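Local coordinates for protein BlEst2 (Bacillus licheniformis, PDB 6WPX) that probably hydrolyses ester bonds as an esterase or lipase and is held back by its C-terminal domain in the propeptide form, at residues K312-H317 against A357-P362; A306-V311 against F385-N390; P290-G295 against N464-R469. All blocks are in the same frame, centred on the assembly; numbering follows the deposited sequence.

All three contacts lie in the beta-rich C-terminal part of the chain, on the same side of its centre. Contact 1 pairs two neighbouring strands of a five-stranded antiparallel sheet. Contact 2 joins the end of strand 300-307 and the loop after it to the end of strand 377-386 and the start of helix 389-397. Contact 3 sets strand 290-297, at an edge of that sheet, against strand 462-473 of the last sheet. In sequence, contact 3 encloses contact 2, which encloses contact 1. The centres of contacts 1 and 2 are about 10 Å apart, those of 2 and 3 about 15 Å. A salt bridge between Glu308 and Arg465 ties contact 2 to contact 3. They probably help to shape the C-terminal domain, which has autoinhibitory effects.

Contact 1. Residues K312-H317 against A357-P362; sequences KEITVH and AAIKNP
Ala357 O is approached by two groups of the other strand. Val316 N donates to Ala357 O over 2.8 Å, and Thr315 CA makes a CA-H...O contact with it at 3.3 Å. Ile359 O is met in the same way, by Ile314 N and the CA-H of Glu313. Ile314 and Ile359 bond to each other in both directions, as an antiparallel hydrogen-bonded pair. Beyond it, Asn361 N reaches Lys312 O from above the carbonyl plane, at 2.8 Å. Lys312 and Glu313 both face Asp386 and form a classic beta bulge. The strands belong to the five-stranded sheet of a beta sandwich, and Ile359 and Pro362 turn to Trp367 of the facing sheet. Ile314 CG1 sits between the backbone N and the carbonyl carbon (chi1 55°). There Ile314 CG1 meets Pro362 CG at 3.8 Å and Ile359 CB at 3.9 Å. An alanine at Ile314 would probably open a gap beside Pro362 and leave the Ile359 side chain less firmly held. On the other face, Thr315 OG1 is 2.7 Å from His317 NE2 in a hydrogen bond, and it also bonds to Thr384.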
ATOM      1  N   LYS A 312     -19.767   2.241 -15.760  1.00 29.18           N
ATOM      2  CA  LYS A 312     -19.906   0.796 -15.885  1.00 30.27           C
ATOM      3  C   LYS A 312     -20.112   0.151 -14.518  1.00 34.13           C
ATOM      4  O   LYS A 312     -20.871  -0.816 -14.390  1.00 33.71           O
ATOM      5  CB  LYS A 312     -18.674   0.215 -16.594  1.00 33.10           C
ATOM      6  CG  LYS A 312     -18.847  -1.208 -17.121  1.00 57.45           C
ATOM      7  CD  LYS A 312     -19.795  -1.299 -18.322  1.00 63.35           C
ATOM      8  CE  LYS A 312     -19.759  -2.666 -18.956  1.00 67.66           C
ATOM      9  NZ  LYS A 312     -18.541  -2.858 -19.788  1.00 76.39           N
ATOM     10  N   GLU A 313     -19.451   0.709 -13.491  1.00 28.54           N
ATOM     11  CA  GLU A 313     -19.499   0.201 -12.134  1.00 27.72           C
ATOM     12  C   GLU A 313     -18.983   1.218 -11.154  1.00 29.97           C
ATOM     13  O   GLU A 313     -18.057   1.968 -11.443  1.00 29.69           O
ATOM     14  CB  GLU A 313     -18.618  -1.067 -12.006  1.00 29.16           C
ATOM     15  CG  GLU A 313     -18.828  -1.841 -10.711  1.00 39.07           C
ATOM     16  CD  GLU A 313     -17.998  -3.094 -10.514  1.00 55.39           C
ATOM     17  OE1 GLU A 313     -16.838  -3.134 -10.980  1.00 57.16           O
ATOM     18  OE2 GLU A 313     -18.494  -4.023  -9.839  1.00 46.82           O
ATOM     19  N   ILE A 314     -19.546   1.183  -9.956  1.00 25.58           N
ATOM     20  CA  ILE A 314     -19.051   1.907  -8.807  1.00 22.43           C
ATOM     21  C   ILE A 314     -18.840   0.860  -7.718  1.00 22.76           C
ATOM     22  O   ILE A 314     -19.605  -0.097  -7.627  1.00 20.62           O
ATOM     23  CB  ILE A 314     -19.937   3.108  -8.309  1.00 24.18           C
ATOM     24  CG1 ILE A 314     -21.394   2.688  -8.001  1.00 24.49           C
ATOM     25  CG2 ILE A 314     -19.882   4.309  -9.282  1.00 25.55           C
ATOM     26  CD1 ILE A 314     -22.223   3.703  -7.174  1.00 21.35           C
ATOM     27  N   THR A 315     -17.794   1.040  -6.913  1.00 19.66           N
ATOM     28  CA  THR A 315     -17.586   0.268  -5.690  1.00 18.60           C
ATOM     29  C   THR A 315     -17.729   1.342  -4.633  1.00 22.08           C
ATOM     30  O   THR A 315     -17.290   2.479  -4.847  1.00 19.74           O
ATOM     31  CB  THR A 315     -16.328  -0.600  -5.657  1.00 20.89           C
ATOM     32  OG1 THR A 315     -15.165   0.194  -5.408  1.00 18.69           O
ATOM     33  CG2 THR A 315     -16.161  -1.493  -6.917  1.00 21.35           C
ATOM     34  N   VAL A 316     -18.439   1.023  -3.561  1.00 19.44           N
ATOM     35  CA  VAL A 316     -18.815   1.977  -2.515  1.00 18.21           C
ATOM     36  C   VAL A 316     -18.364   1.399  -1.191  1.00 18.80           C
ATOM     37  O   VAL A 316     -18.715   0.273  -0.854  1.00 19.39           O
ATOM     38  CB  VAL A 316     -20.348   2.252  -2.559  1.00 22.23           C
ATOM     39  CG1 VAL A 316     -20.761   3.328  -1.556  1.00 21.20           C
ATOM     40  CG2 VAL A 316     -20.811   2.634  -3.959  1.00 22.62           C
ATOM     41  N   HIS A 317     -17.538   2.150  -0.475  1.00 14.09           N
ATOM     42  CA  HIS A 317     -16.946   1.686   0.766  1.00 14.24           C
ATOM     43  C   HIS A 317     -17.123   2.662   1.892  1.00 19.93           C
ATOM     44  O   HIS A 317     -16.791   3.837   1.741  1.00 19.42           O
ATOM     45  CB  HIS A 317     -15.434   1.422   0.566  1.00 13.13           C
ATOM     46  CG  HIS A 317     -15.149   0.649  -0.666  1.00 15.79           C
ATOM     47  ND1 HIS A 317     -15.136  -0.731  -0.658  1.00 16.82           N
ATOM     48  CD2 HIS A 317     -14.937   1.083  -1.926  1.00 16.16           C
ATOM     49  CE1 HIS A 317     -14.930  -1.095  -1.911  1.00 15.89           C
ATOM     50  NE2 HIS A 317     -14.797  -0.040  -2.706  1.00 16.01           N
ATOM     51  N   ALA A 357     -19.901  -2.372  -1.238  1.00 22.49           N
ATOM     52  CA  ALA A 357     -20.912  -2.718  -2.231  1.00 23.99           C
ATOM     53  C   ALA A 357     -20.337  -2.425  -3.608  1.00 28.83           C
ATOM     54  O   ALA A 357     -19.438  -1.596  -3.751  1.00 26.94           O
ATOM     55  CB  ALA A 357     -22.197  -1.917  -2.015  1.00 24.58           C
ATOM     56  N   ALA A 358     -20.830  -3.147  -4.601  1.00 28.19           N
ATOM     57  CA  ALA A 358     -20.459  -2.968  -5.994  1.00 29.09           C
ATOM     58  C   ALA A 358     -21.767  -2.901  -6.775  1.00 34.95           C
ATOM     59  O   ALA A 358     -22.628  -3.784  -6.639  1.00 35.98           O
ATOM     60  CB  ALA A 358     -19.585  -4.119  -6.475  1.00 29.94           C
ATOM     61  N   ILE A 359     -21.957  -1.795  -7.513  1.00 31.48           N
ATOM     62  CA  ILE A 359     -23.169  -1.545  -8.291  1.00 32.51           C
ATOM     63  C   ILE A 359     -22.810  -1.478  -9.762  1.00 34.40           C
ATOM     64  O   ILE A 359     -22.055  -0.592 -10.182  1.00 30.65           O
ATOM     65  CB  ILE A 359     -23.954  -0.279  -7.821  1.00 35.78           C
ATOM     66  CG1 ILE A 359     -24.455  -0.396  -6.371  1.00 36.81           C
ATOM     67  CG2 ILE A 359     -25.118   0.059  -8.757  1.00 38.00           C
ATOM     68  CD1 ILE A 359     -23.535   0.252  -5.354  1.00 44.08           C
ATOM     69  N   LYS A 360     -23.375  -2.409 -10.546  1.00 31.64           N
ATOM     70  CA  LYS A 360     -23.176  -2.456 -11.995  1.00 31.73           C
ATOM     71  C   LYS A 360     -24.079  -1.406 -12.611  1.00 34.27           C
ATOM     72  O   LYS A 360     -25.207  -1.208 -12.133  1.00 34.71           O
ATOM     73  CB  LYS A 360     -23.533  -3.850 -12.543  1.00 34.45           C
ATOM     74  CG  LYS A 360     -22.693  -5.001 -11.973  1.00 45.69           C
ATOM     75  CD  LYS A 360     -23.487  -6.338 -11.954  1.00 55.59           C
ATOM     76  CE  LYS A 360     -23.021  -7.362 -12.967  1.00 63.55           C
ATOM     77  NZ  LYS A 360     -23.899  -8.570 -12.995  1.00 65.16           N
ATOM     78  N   ASN A 361     -23.592  -0.729 -13.667  1.00 30.58           N
ATOM     79  CA  ASN A 361     -24.322   0.297 -14.418  1.00 31.34           C
ATOM     80  C   ASN A 361     -25.164   1.207 -13.519  1.00 36.40           C
ATOM     81  O   ASN A 361     -26.399   1.228 -13.633  1.00 37.61           O
ATOM     82  CB  ASN A 361     -25.200  -0.329 -15.521  1.00 35.41           C
ATOM     83  CG  ASN A 361     -24.454  -1.240 -16.449  1.00 53.52           C
ATOM     84  OD1 ASN A 361     -24.651  -2.445 -16.428  1.00 56.99           O
ATOM     85  ND2 ASN A 361     -23.495  -0.703 -17.181  1.00 41.81           N
ATOM     86  N   PRO A 362     -24.524   1.940 -12.581  1.00 31.66           N
ATOM     87  CA  PRO A 362     -25.311   2.792 -11.678  1.00 30.08           C
ATOM     88  C   PRO A 362     -26.007   3.928 -12.412  1.00 35.19           C
ATOM     89  O   PRO A 362     -25.438   4.480 -13.350  1.00 34.41           O
ATOM     90  CB  PRO A 362     -24.265   3.310 -10.695  1.00 30.08           C
ATOM     91  CG  PRO A 362     -22.991   3.288 -11.443  1.00 34.91           C
ATOM     92  CD  PRO A 362     -23.075   2.059 -12.298  1.00 32.24           C
TER

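Contact 2. Residues A306-V311 against F385-N390; sequences AVEKGV and FDSPLN
Ser387 OG donates to Glu308 OE2 over 2.7 Å. It meets the anti lone pair of that oxygen, on the side away from OE1. Ser387 OG also accepts from Leu389 N at 3.2 Å, a capping bond at the turn that leads into helix 389-397. A water adds a third bond, donating to Ser387 OG at 2.9 Å and also to Lys309 O, so it links the two segments. These partners fix the rotation of the hydroxyl, whose OG lies anti to the backbone N (chi1 170°).

Glu308 reaches this site with a bent chain. Its CG stands in the crowded position between the backbone N and the carbonyl carbon (chi1 70°), and chi2 of -87° then turns CD aside. The carboxylate is buried. OE2 also forms a salt bridge with Arg465, which would help to keep the group negatively charged. Leu389 CD2 leans on the carboxylate, 3.4 Å from Glu308 OE2.

The Phe385 ring and the Glu308 carboxylate cross obliquely, their planes 31° apart. The ring's rim meets the backbone of Ala306, Phe385 CE2 being 3.7 Å from Ala306 O near the ring plane. Val311 CG1 is also at the ring edge and touches Asp386 O at 3.6 Å. The other branch, CG2, rests on Ser387 CB and OG. Further out, Pro388 CD packs on Gly310 O.

Arg465 of strand 462-473 makes a cation-pi contact with Phe385 and touches Leu389 and Ser387. The contact therefore sits where the end of strand 300-307 and the loop after it meet the end of strand 377-386 and the start of helix 389-397, with strand 462-473 alongside.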
ATOM      1  N   ALA A 306     -22.020  12.486  -6.740  1.00 20.71           N
ATOM      2  CA  ALA A 306     -22.447  12.468  -8.119  1.00 21.10           C
ATOM      3  C   ALA A 306     -21.926  11.205  -8.795  1.00 26.20           C
ATOM      4  O   ALA A 306     -20.793  10.761  -8.552  1.00 26.26           O
ATOM      5  CB  ALA A 306     -21.904  13.693  -8.847  1.00 22.33           C
ATOM      6  N   VAL A 307     -22.767  10.630  -9.648  1.00 23.82           N
ATOM      7  CA  VAL A 307     -22.389   9.519 -10.510  1.00 23.54           C
ATOM      8  C   VAL A 307     -22.745  10.053 -11.883  1.00 29.68           C
ATOM      9  O   VAL A 307     -23.918  10.314 -12.153  1.00 30.06           O
ATOM     10  CB  VAL A 307     -23.087   8.170 -10.205  1.00 26.50           C
ATOM     11  CG1 VAL A 307     -22.817   7.146 -11.325  1.00 27.07           C
ATOM     12  CG2 VAL A 307     -22.630   7.614  -8.856  1.00 24.35           C
ATOM     13  N   GLU A 308     -21.736  10.263 -12.725  1.00 26.76           N
ATOM     14  CA  GLU A 308     -21.946  10.753 -14.079  1.00 29.19           C
ATOM     15  C   GLU A 308     -22.627   9.674 -14.961  1.00 35.88           C
ATOM     16  O   GLU A 308     -22.740   8.508 -14.563  1.00 34.66           O
ATOM     17  CB  GLU A 308     -20.608  11.236 -14.688  1.00 30.17           C
ATOM     18  CG  GLU A 308     -19.607  10.138 -15.007  1.00 32.04           C
ATOM     19  CD  GLU A 308     -18.674   9.720 -13.882  1.00 39.05           C
ATOM     20  OE1 GLU A 308     -18.906  10.102 -12.710  1.00 25.93           O
ATOM     21  OE2 GLU A 308     -17.716   8.970 -14.178  1.00 29.03           O
ATOM     22  N   LYS A 309     -23.086  10.063 -16.149  1.00 36.39           N
ATOM     23  CA  LYS A 309     -23.677   9.130 -17.114  1.00 37.77           C
ATOM     24  C   LYS A 309     -22.561   8.239 -17.644  1.00 39.69           C
ATOM     25  O   LYS A 309     -21.414   8.684 -17.705  1.00 37.93           O
ATOM     26  CB  LYS A 309     -24.330   9.899 -18.295  1.00 42.91           C
ATOM     27  CG  LYS A 309     -25.589  10.675 -17.938  1.00 57.91           C
ATOM     28  CD  LYS A 309     -26.217  11.340 -19.155  1.00 70.02           C
ATOM     29  CE  LYS A 309     -27.146  12.460 -18.756  1.00 81.34           C
ATOM     30  NZ  LYS A 309     -27.678  13.184 -19.939  1.00 92.50           N
ATOM     31  N   GLY A 310     -22.898   7.008 -18.037  1.00 36.42           N
ATOM     32  CA  GLY A 310     -21.946   6.082 -18.641  1.00 35.29           C
ATOM     33  C   GLY A 310     -20.997   5.353 -17.713  1.00 37.12           C
ATOM     34  O   GLY A 310     -19.971   4.827 -18.162  1.00 37.38           O
ATOM     35  N   VAL A 311     -21.343   5.268 -16.418  1.00 30.13           N
ATOM     36  CA  VAL A 311     -20.478   4.553 -15.470  1.00 27.05           C
ATOM     37  C   VAL A 311     -20.802   3.066 -15.569  1.00 33.20           C
ATOM     38  O   VAL A 311     -21.966   2.676 -15.460  1.00 35.33           O
ATOM     39  CB  VAL A 311     -20.576   5.119 -14.016  1.00 28.02           C
ATOM     40  CG1 VAL A 311     -19.758   4.283 -13.029  1.00 26.85           C
ATOM     41  CG2 VAL A 311     -20.117   6.561 -13.965  1.00 27.01           C
ATOM     42  N   PHE A 385     -14.793   4.351  -9.422  1.00 20.41           N
ATOM     43  CA  PHE A 385     -15.593   4.390 -10.638  1.00 21.88           C
ATOM     44  C   PHE A 385     -14.901   3.685 -11.768  1.00 26.39           C
ATOM     45  O   PHE A 385     -13.705   3.911 -12.024  1.00 25.51           O
ATOM     46  CB  PHE A 385     -15.840   5.842 -11.095  1.00 23.59           C
ATOM     47  CG  PHE A 385     -16.498   6.758 -10.086  1.00 21.76           C
ATOM     48  CD1 PHE A 385     -15.760   7.318  -9.041  1.00 22.19           C
ATOM     49  CD2 PHE A 385     -17.844   7.095 -10.204  1.00 23.41           C
ATOM     50  CE1 PHE A 385     -16.365   8.153  -8.108  1.00 21.63           C
ATOM     51  CE2 PHE A 385     -18.456   7.942  -9.263  1.00 24.22           C
ATOM     52  CZ  PHE A 385     -17.704   8.473  -8.234  1.00 20.86           C
ATOM     53  N   ASP A 386     -15.675   2.854 -12.463  1.00 22.61           N
ATOM     54  CA  ASP A 386     -15.221   2.216 -13.691  1.00 23.61           C
ATOM     55  C   ASP A 386     -15.982   3.055 -14.756  1.00 28.26           C
ATOM     56  O   ASP A 386     -17.170   2.846 -14.998  1.00 29.30           O
ATOM     57  CB  ASP A 386     -15.593   0.725 -13.741  1.00 24.38           C
ATOM     58  CG  ASP A 386     -15.124   0.039 -15.024  1.00 32.63           C
ATOM     59  OD1 ASP A 386     -14.611   0.741 -15.923  1.00 33.14           O
ATOM     60  OD2 ASP A 386     -15.217  -1.199 -15.098  1.00 36.80           O
ATOM     61  N   SER A 387     -15.319   4.072 -15.287  1.00 24.93           N
ATOM     62  CA  SER A 387     -15.963   5.029 -16.197  1.00 27.10           C
ATOM     63  C   SER A 387     -14.969   5.602 -17.210  1.00 31.93           C
ATOM     64  O   SER A 387     -13.808   5.844 -16.858  1.00 30.23           O
ATOM     65  CB  SER A 387     -16.574   6.171 -15.380  1.00 28.40           C
ATOM     66  OG  SER A 387     -17.046   7.274 -16.144  1.00 31.45           O
ATOM     67  N   PRO A 388     -15.416   5.895 -18.448  1.00 32.02           N
ATOM     68  CA  PRO A 388     -14.502   6.509 -19.433  1.00 32.89           C
ATOM     69  C   PRO A 388     -14.091   7.935 -19.050  1.00 34.94           C
ATOM     70  O   PRO A 388     -13.202   8.479 -19.674  1.00 33.50           O
ATOM     71  CB  PRO A 388     -15.333   6.512 -20.729  1.00 37.16           C
ATOM     72  CG  PRO A 388     -16.467   5.556 -20.479  1.00 42.03           C
ATOM     73  CD  PRO A 388     -16.759   5.686 -19.028  1.00 35.60           C
ATOM     74  N   LEU A 389     -14.704   8.479 -17.982  1.00 30.99           N
ATOM     75  CA  LEU A 389     -14.435   9.871 -17.520  1.00 31.28           C
ATOM     76  C   LEU A 389     -12.990  10.022 -17.029  1.00 34.60           C
ATOM     77  O   LEU A 389     -12.516  11.125 -17.009  1.00 32.34           O
ATOM     78  CB  LEU A 389     -15.426  10.286 -16.427  1.00 31.04           C
ATOM     79  CG  LEU A 389     -15.065  11.584 -15.715  1.00 36.15           C
ATOM     80  CD1 LEU A 389     -15.359  12.775 -16.596  1.00 37.57           C
ATOM     81  CD2 LEU A 389     -15.755  11.698 -14.371  1.00 38.62           C
ATOM     82  N   ASN A 390     -12.338   8.916 -16.669  1.00 34.11           N
ATOM     83  CA  ASN A 390     -10.942   8.920 -16.147  1.00 33.56           C
ATOM     84  C   ASN A 390      -9.997   9.645 -17.114  1.00 38.03           C
ATOM     85  O   ASN A 390      -9.170  10.388 -16.647  1.00 36.62           O
ATOM     86  CB  ASN A 390     -10.464   7.515 -15.739  1.00 30.75           C
ATOM     87  CG  ASN A 390     -10.221   6.561 -16.894  1.00 53.59           C
ATOM     88  OD1 ASN A 390     -11.046   6.446 -17.799  1.00 48.58           O
ATOM     89  ND2 ASN A 390      -9.076   5.912 -16.901  1.00 42.66           N
TER
HETATM   90  O   HOH W   1     -18.931   7.953 -18.218  1.00 38.51           O

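Contact 3. Residues P290-G295 against N464-R469; sequences PFIRGG and NRTIIR
Two hydrogen bonds join Pro290 and Ile292 to Thr466. Thr466 N donates to Pro290 O at 2.8 Å. Ile292 N donates to Thr466 OG1 at 2.9 Å. Thr466 OG1 stands beside its own backbone N (chi1 -45°), where it accepts this bond and is also hydrogen-bonded to Asp452. Arg465 CA also makes a bent CA-H...O contact with Pro290 O, at 3.2 Å. The two strands cross at 81°, so they do not pair as sheet neighbours. Strand 290-297 is an edge strand of the sheet that also holds strand 377-386. Strand 462-473 belongs to the C-terminal antiparallel sheet, and the contact therefore joins two separate sheets.

Flat groups stack beside these bonds. The Asn464 amide stacks over one face of the Phe291 ring, with the planes 22° apart and Asn464 CG 3.6 Å from Phe291 CD1. Asn464 OD1 also accepts from Ala306 N. Phe291 CZ lies 3.5 Å above the Arg293 guanidinium, over its centre. Arg293 NH1 holds its own neighbour, Ile292 O, and forms a salt bridge with Asp452.

The apolar contact is made by Ile292 CD1 and Ile468 CD1, 3.6 Å apart, with the side chains crossing at about a right angle.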
ATOM      1  N   PRO A 290     -10.934   7.937  -7.446  1.00 15.50           N
ATOM      2  CA  PRO A 290     -12.071   7.712  -6.542  1.00 13.76           C
ATOM      3  C   PRO A 290     -12.758   9.041  -6.221  1.00 16.88           C
ATOM      4  O   PRO A 290     -12.328  10.091  -6.666  1.00 15.17           O
ATOM      5  CB  PRO A 290     -11.376   7.173  -5.285  1.00 14.86           C
ATOM      6  CG  PRO A 290     -10.077   7.977  -5.223  1.00 18.84           C
ATOM      7  CD  PRO A 290      -9.705   8.290  -6.687  1.00 14.82           C
ATOM      8  N   PHE A 291     -13.773   8.977  -5.380  1.00 15.40           N
ATOM      9  CA  PHE A 291     -14.410  10.104  -4.715  1.00 14.84           C
ATOM     10  C   PHE A 291     -14.256   9.732  -3.260  1.00 16.03           C
ATOM     11  O   PHE A 291     -14.561   8.589  -2.875  1.00 16.07           O
ATOM     12  CB  PHE A 291     -15.896  10.294  -5.077  1.00 16.37           C
ATOM     13  CG  PHE A 291     -16.519  11.373  -4.213  1.00 17.42           C
ATOM     14  CD1 PHE A 291     -16.231  12.718  -4.432  1.00 19.62           C
ATOM     15  CD2 PHE A 291     -17.368  11.043  -3.161  1.00 16.82           C
ATOM     16  CE1 PHE A 291     -16.818  13.711  -3.651  1.00 20.44           C
ATOM     17  CE2 PHE A 291     -17.959  12.039  -2.381  1.00 20.36           C
ATOM     18  CZ  PHE A 291     -17.678  13.367  -2.628  1.00 19.22           C
ATOM     19  N   ILE A 292     -13.756  10.674  -2.453  1.00 13.84           N
ATOM     20  CA  ILE A 292     -13.454  10.406  -1.047  1.00 13.16           C
ATOM     21  C   ILE A 292     -13.939  11.475  -0.110  1.00 16.68           C
ATOM     22  O   ILE A 292     -13.742  12.656  -0.360  1.00 16.18           O
ATOM     23  CB  ILE A 292     -11.905  10.199  -0.846  1.00 15.01           C
ATOM     24  CG1 ILE A 292     -11.314   9.129  -1.774  1.00 13.98           C
ATOM     25  CG2 ILE A 292     -11.518   9.926   0.625  1.00 14.75           C
ATOM     26  CD1 ILE A 292      -9.799   9.151  -1.844  1.00 18.42           C
ATOM     27  N   ARG A 293     -14.490  11.031   1.043  1.00 14.34           N
ATOM     28  CA  ARG A 293     -14.865  11.874   2.175  1.00 14.50           C
ATOM     29  C   ARG A 293     -14.448  11.177   3.461  1.00 16.71           C
ATOM     30  O   ARG A 293     -14.164   9.995   3.460  1.00 17.49           O
ATOM     31  CB  ARG A 293     -16.365  12.252   2.173  1.00 12.47           C
ATOM     32  CG  ARG A 293     -16.769  13.244   1.068  1.00 12.92           C
ATOM     33  CD  ARG A 293     -16.182  14.638   1.292  1.00 19.96           C
ATOM     34  NE  ARG A 293     -16.571  15.611   0.255  1.00 19.41           N
ATOM     35  CZ  ARG A 293     -15.879  15.845  -0.854  1.00 27.69           C
ATOM     36  NH1 ARG A 293     -14.797  15.135  -1.132  1.00 18.05           N
ATOM     37  NH2 ARG A 293     -16.293  16.755  -1.721  1.00 20.53           N
ATOM     38  N   GLY A 294     -14.364  11.932   4.530  1.00 14.77           N
ATOM     39  CA  GLY A 294     -14.014  11.423   5.842  1.00 14.55           C
ATOM     40  C   GLY A 294     -14.539  12.347   6.914  1.00 20.13           C
ATOM     41  O   GLY A 294     -14.950  13.469   6.634  1.00 19.81           O
ATOM     42  N   GLY A 295     -14.508  11.887   8.146  1.00 19.09           N
ATOM     43  CA  GLY A 295     -14.993  12.692   9.257  1.00 17.62           C
ATOM     44  C   GLY A 295     -15.318  11.813  10.431  1.00 21.58           C
ATOM     45  O   GLY A 295     -14.810  10.695  10.544  1.00 22.17           O
ATOM     46  N   ASN A 464     -17.666  14.086  -9.756  1.00 20.83           N
ATOM     47  CA  ASN A 464     -16.825  14.380  -8.576  1.00 20.07           C
ATOM     48  C   ASN A 464     -15.704  13.323  -8.487  1.00 24.21           C
ATOM     49  O   ASN A 464     -16.002  12.168  -8.642  1.00 23.71           O
ATOM     50  CB  ASN A 464     -17.630  14.619  -7.289  1.00 15.58           C
ATOM     51  CG  ASN A 464     -18.646  13.551  -6.947  1.00 28.27           C
ATOM     52  OD1 ASN A 464     -19.643  13.817  -6.303  1.00 22.07           O
ATOM     53  ND2 ASN A 464     -18.392  12.330  -7.356  1.00 14.80           N
ATOM     54  N   ARG A 465     -14.472  13.764  -8.274  1.00 20.25           N
ATOM     55  CA  ARG A 465     -13.320  12.865  -8.024  1.00 20.29           C
ATOM     56  C   ARG A 465     -12.419  13.536  -6.998  1.00 24.11           C
ATOM     57  O   ARG A 465     -12.444  14.739  -6.897  1.00 23.55           O
ATOM     58  CB  ARG A 465     -12.518  12.480  -9.268  1.00 18.67           C
ATOM     59  CG  ARG A 465     -13.290  11.700 -10.312  1.00 21.60           C
ATOM     60  CD  ARG A 465     -13.714  10.313  -9.925  1.00 17.25           C
ATOM     61  NE  ARG A 465     -14.061   9.490 -11.061  1.00 20.16           N
ATOM     62  CZ  ARG A 465     -15.227   9.487 -11.670  1.00 22.44           C
ATOM     63  NH1 ARG A 465     -16.204  10.265 -11.252  1.00 19.49           N
ATOM     64  NH2 ARG A 465     -15.423   8.688 -12.694  1.00 21.38           N
ATOM     65  N   THR A 466     -11.637  12.731  -6.318  1.00 19.00           N
ATOM     66  CA  THR A 466     -10.686  13.163  -5.303  1.00 18.78           C
ATOM     67  C   THR A 466      -9.340  12.562  -5.655  1.00 22.67           C
ATOM     68  O   THR A 466      -9.205  11.340  -5.719  1.00 21.38           O
ATOM     69  CB  THR A 466     -11.120  12.710  -3.912  1.00 17.72           C
ATOM     70  OG1 THR A 466     -12.513  12.951  -3.726  1.00 20.21           O
ATOM     71  CG2 THR A 466     -10.327  13.400  -2.829  1.00 15.34           C
ATOM     72  N   ILE A 467      -8.353  13.422  -5.888  1.00 19.93           N
ATOM     73  CA  ILE A 467      -6.997  13.002  -6.228  1.00 20.14           C
ATOM     74  C   ILE A 467      -6.143  13.188  -5.006  1.00 23.70           C
ATOM     75  O   ILE A 467      -6.181  14.245  -4.389  1.00 23.55           O
ATOM     76  CB  ILE A 467      -6.447  13.804  -7.445  1.00 25.19           C
ATOM     77  CG1 ILE A 467      -7.381  13.597  -8.678  1.00 27.46           C
ATOM     78  CG2 ILE A 467      -4.958  13.430  -7.766  1.00 25.32           C
ATOM     79  CD1 ILE A 467      -7.060  14.422  -9.877  1.00 34.95           C
ATOM     80  N   ILE A 468      -5.374  12.154  -4.647  1.00 20.63           N
ATOM     81  CA  ILE A 468      -4.431  12.200  -3.537  1.00 20.38           C
ATOM     82  C   ILE A 468      -3.006  12.123  -4.088  1.00 23.61           C
ATOM     83  O   ILE A 468      -2.669  11.191  -4.816  1.00 20.49           O
ATOM     84  CB  ILE A 468      -4.711  11.097  -2.482  1.00 22.67           C
ATOM     85  CG1 ILE A 468      -6.045  11.385  -1.765  1.00 22.50           C
ATOM     86  CG2 ILE A 468      -3.519  10.966  -1.476  1.00 23.39           C
ATOM     87  CD1 ILE A 468      -6.516  10.289  -0.952  1.00 31.36           C
ATOM     88  N   ARG A 469      -2.180  13.105  -3.730  1.00 20.74           N
ATOM     89  CA  ARG A 469      -0.772  13.160  -4.113  1.00 19.95           C
ATOM     90  C   ARG A 469       0.082  13.057  -2.855  1.00 21.39           C
ATOM     91  O   ARG A 469      -0.221  13.680  -1.831  1.00 19.55           O
ATOM     92  CB  ARG A 469      -0.454  14.456  -4.860  1.00 23.08           C
ATOM     93  CG  ARG A 469      -1.193  14.600  -6.190  1.00 31.68           C
ATOM     94  CD  ARG A 469      -0.918  15.949  -6.817  1.00 39.02           C
ATOM     95  NE  ARG A 469       0.469  16.076  -7.269  1.00 45.37           N
ATOM     96  CZ  ARG A 469       1.017  17.208  -7.699  1.00 57.90           C
ATOM     97  NH1 ARG A 469       0.308  18.329  -7.726  1.00 36.45           N
ATOM     98  NH2 ARG A 469       2.282  17.229  -8.098  1.00 43.90           N
TER